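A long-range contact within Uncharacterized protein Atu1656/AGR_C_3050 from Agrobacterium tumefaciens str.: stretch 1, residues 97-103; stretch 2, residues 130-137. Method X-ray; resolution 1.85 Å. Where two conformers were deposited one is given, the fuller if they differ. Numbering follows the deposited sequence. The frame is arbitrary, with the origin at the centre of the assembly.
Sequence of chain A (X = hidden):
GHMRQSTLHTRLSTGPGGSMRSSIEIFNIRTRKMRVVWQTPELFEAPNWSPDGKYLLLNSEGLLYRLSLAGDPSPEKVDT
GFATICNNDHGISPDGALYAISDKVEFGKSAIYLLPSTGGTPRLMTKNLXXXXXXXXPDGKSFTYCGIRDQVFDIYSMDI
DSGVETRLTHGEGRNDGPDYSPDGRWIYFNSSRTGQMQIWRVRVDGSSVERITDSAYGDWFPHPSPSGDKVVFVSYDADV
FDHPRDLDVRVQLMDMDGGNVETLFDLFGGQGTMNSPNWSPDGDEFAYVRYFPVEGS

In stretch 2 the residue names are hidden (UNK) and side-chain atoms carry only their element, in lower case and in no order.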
# COMPACT_ATOMS: atom_id res chain seq x y z
N ALA A 97 8.15 -1.90 15.49
CA ALA A 97 9.25 -2.86 15.65
C ALA A 97 9.45 -3.85 14.50
O ALA A 97 10.48 -4.53 14.47
CB ALA A 97 9.12 -3.62 17.00
N LEU A 98 8.48 -3.96 13.59
CA LEU A 98 8.56 -4.94 12.50
C LEU A 98 8.25 -4.34 11.16
O LEU A 98 7.41 -3.45 11.05
CB LEU A 98 7.58 -6.10 12.70
CG LEU A 98 7.80 -7.03 13.90
CD1 LEU A 98 6.69 -8.05 13.96
CD2 LEU A 98 9.18 -7.74 13.93
N TYR A 99 8.92 -4.88 10.14
CA TYR A 99 8.58 -4.63 8.74
C TYR A 99 7.97 -5.89 8.14
O TYR A 99 8.34 -7.01 8.48
CB TYR A 99 9.84 -4.27 7.94
CG TYR A 99 10.49 -2.94 8.26
CD1 TYR A 99 9.83 -1.95 9.00
CD2 TYR A 99 11.76 -2.65 7.76
CE1 TYR A 99 10.46 -0.72 9.28
CE2 TYR A 99 12.40 -1.43 8.04
CZ TYR A 99 11.73 -0.46 8.79
OH TYR A 99 12.35 0.74 9.05
N ALA A 100 7.03 -5.70 7.23
CA ALA A 100 6.54 -6.78 6.42
C ALA A 100 6.93 -6.48 4.98
O ALA A 100 6.75 -5.32 4.50
CB ALA A 100 5.04 -6.90 6.57
N ILE A 101 7.47 -7.48 4.29
CA ILE A 101 7.93 -7.30 2.89
C ILE A 101 7.37 -8.42 2.04
O ILE A 101 6.94 -9.46 2.57
CB ILE A 101 9.48 -7.31 2.78
CG1 ILE A 101 10.03 -8.63 3.32
CG2 ILE A 101 10.10 -6.13 3.58
CD1 ILE A 101 11.61 -8.77 3.24
N SER A 102 7.36 -8.23 0.72
CA SER A 102 6.91 -9.23 -0.19
C SER A 102 8.08 -9.44 -1.17
O SER A 102 8.44 -8.53 -1.92
CB SER A 102 5.67 -8.73 -0.94
OG SER A 102 4.64 -8.40 -0.02
N ASP A 103 8.69 -10.62 -1.13
CA ASP A 103 9.95 -10.85 -1.83
C ASP A 103 9.92 -12.15 -2.68
O ASP A 103 9.19 -13.10 -2.36
CB ASP A 103 11.08 -10.92 -0.81
CG ASP A 103 12.40 -11.29 -1.45
OD1 ASP A 103 13.06 -10.36 -1.98
OD2 ASP A 103 12.77 -12.48 -1.42
N UNK A 130 1.41 -16.78 -5.33
CA UNK A 130 2.03 -15.61 -4.73
C UNK A 130 1.09 -14.86 -3.77
O UNK A 130 -0.15 -14.88 -3.94
c UNK A 130 0.92 -16.50 -6.70
c UNK A 130 2.33 -14.72 -5.94
c UNK A 130 1.33 -15.07 -6.94
N UNK A 131 1.69 -14.19 -2.79
CA UNK A 131 0.97 -13.35 -1.84
C UNK A 131 1.63 -11.97 -1.69
O UNK A 131 2.86 -11.85 -1.61
o UNK A 131 0.25 -15.32 -0.62
c UNK A 131 0.89 -14.06 -0.49
N UNK A 132 0.80 -10.91 -1.70
CA UNK A 132 1.28 -9.52 -1.74
C UNK A 132 0.83 -8.75 -0.48
O UNK A 132 -0.35 -8.51 -0.30
c UNK A 132 0.73 -11.26 -5.92
c UNK A 132 0.35 -10.56 -4.80
c UNK A 132 2.41 -9.31 -4.89
c UNK A 132 0.77 -8.83 -3.01
c UNK A 132 1.95 -10.96 -6.54
c UNK A 132 1.18 -9.57 -4.26
c UNK A 132 2.78 -9.99 -6.05
o UNK A 132 2.30 -11.66 -7.68
N UNK A 133 1.77 -8.42 0.39
CA UNK A 133 1.44 -7.77 1.67
C UNK A 133 0.82 -6.36 1.48
O UNK A 133 1.35 -5.54 0.72
c UNK A 133 1.67 -6.02 5.75
c UNK A 133 1.73 -3.55 4.55
c UNK A 133 1.33 -4.89 6.50
c UNK A 133 1.37 -3.67 5.88
c UNK A 133 2.01 -5.93 4.39
c UNK A 133 2.08 -4.67 3.81
c UNK A 133 2.07 -8.09 4.99
n UNK A 133 1.71 -7.35 6.10
c UNK A 133 2.68 -7.67 2.54
c UNK A 133 2.30 -7.27 3.93
N UNK A 134 -0.27 -6.07 2.20
CA UNK A 134 -1.01 -4.82 1.94
C UNK A 134 -1.52 -4.01 3.15
O UNK A 134 -1.75 -2.81 3.00
n UNK A 134 -1.01 -5.09 -2.58
c UNK A 134 -1.02 -3.79 -2.31
c UNK A 134 -2.11 -5.03 0.93
n UNK A 134 -1.41 -3.62 -1.06
c UNK A 134 -1.42 -5.78 -1.46
c UNK A 134 -1.66 -4.86 -0.49
N UNK A 135 -1.62 -4.60 4.34
CA UNK A 135 -2.03 -3.81 5.54
C UNK A 135 -1.83 -4.55 6.85
O UNK A 135 -2.00 -5.78 6.90
N UNK A 136 -1.47 -3.82 7.91
CA UNK A 136 -1.33 -4.40 9.25
C UNK A 136 -2.57 -4.05 10.09
O UNK A 136 -3.00 -2.90 10.09
c UNK A 136 3.04 -4.87 9.74
c UNK A 136 3.58 -6.79 11.75
n UNK A 136 1.18 -6.38 12.37
c UNK A 136 0.66 -4.86 10.80
c UNK A 136 4.55 -6.40 10.86
c UNK A 136 2.03 -5.24 10.64
c UNK A 136 4.30 -5.45 9.86
c UNK A 136 -0.09 -3.85 9.96
c UNK A 136 0.19 -5.56 11.87
c UNK A 136 2.32 -6.20 11.63
N UNK A 137 -3.10 -5.02 10.83
CA UNK A 137 -4.27 -4.78 11.68
C UNK A 137 -3.92 -3.74 12.74
O UNK A 137 -2.78 -3.72 13.25
c UNK A 137 -4.80 -6.08 12.30
o UNK A 137 -3.96 -6.53 13.34

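Position 130 carries three side-chain carbons and nothing else, and they close a ring back onto the backbone nitrogen. Only proline does this, so the residue is Pro130. It lies in the loop before the strand, follows a cis peptide bond and touches nothing on stretch 1. With no backbone hydrogen to donate, proline is at home just outside a strand.

Position 131 has one carbon followed by one oxygen, an unbranched hydroxymethyl group: Ser131. Its CA-to-CB bond points sideways, and what approaches stretch 1 is the backbone: Ser131 O lies 4.2 Å from Ser102 OG, too far for a hydrogen bond. The small hydroxyl suits a buried site because it is hydrogen-bonded to a residue next to one of the stretches.

At position 132 one carbon leads to a six-carbon ring that bears a single oxygen, which identifies Tyr132. Its CA lies 5.8 Å from Ser102 CA, the nearest CA pair across the stretches, yet its CA-to-CB bond points away, and the side chain comes no nearer than 4.9 Å, from Tyr132 CB to Ser102 OG. Partial exposure suits an aromatic ring that ends in a hydroxyl.

Position 133 shows one carbon and then fused five- and six-membered rings holding eight carbons and one nitrogen, with Ala100 CB over one face of the ring system. This is tryptophan, Trp133. Its CA-to-CB bond points toward stretch 1, and chi1 is in the t well. The methyl carbon, Ala100 CB, is 3.4 Å from Trp133 NE1 and sits over the five-membered ring, 3.5 Å from its centroid and 12° off the normal, a CH-pi contact. A broad flat ring suits a small methyl partner that can come this close. The backbone is engaged too: Trp133 N donates a hydrogen bond to Ser102 OG at 2.9 Å, with an angle of 161°.

Position 134 has one carbon and a five-membered ring of three carbons and two nitrogens, hence His134. Its CA-to-CB bond points away from stretch 1 and it makes no contact there, so this contact does not explain the choice.

Position 135 has no side-chain atoms, so it is Gly135. It too leaves stretch 1 untouched, and the contact gives no reason for glycine.

Position 136 again has one carbon and fused rings with eight carbons and one nitrogen, which approach Leu98 CB and Ala100 CB: Trp136, deposited in two conformers. Trp136 CH2 lies 3.6 Å from Leu98 CB and Trp136 CZ3 3.7 Å from Ala100 CB, so the large apolar ring suits these neighbours. Its NE1 is hydrogen-bonded elsewhere in the structure.

Position 137 has one carbon and one oxygen: Ser137, out of reach of stretch 1. Its hydroxyl is hydrogen-bonded to a residue just before or after one of the stretches, which satisfies a buried polar group.

The two strands run roughly antiparallel, at 151°, and meet mainly through side chains. Leu98, Ala100 and Ser102 alternate toward stretch 2; Trp136 packs against Leu98 and Ala100, Trp133 lays one face against Ala100, and Ser102 OG accepts the single cross-stretch hydrogen bond, from backbone Trp133 N.

Stretch 2 (130-137) PSYWHGWS
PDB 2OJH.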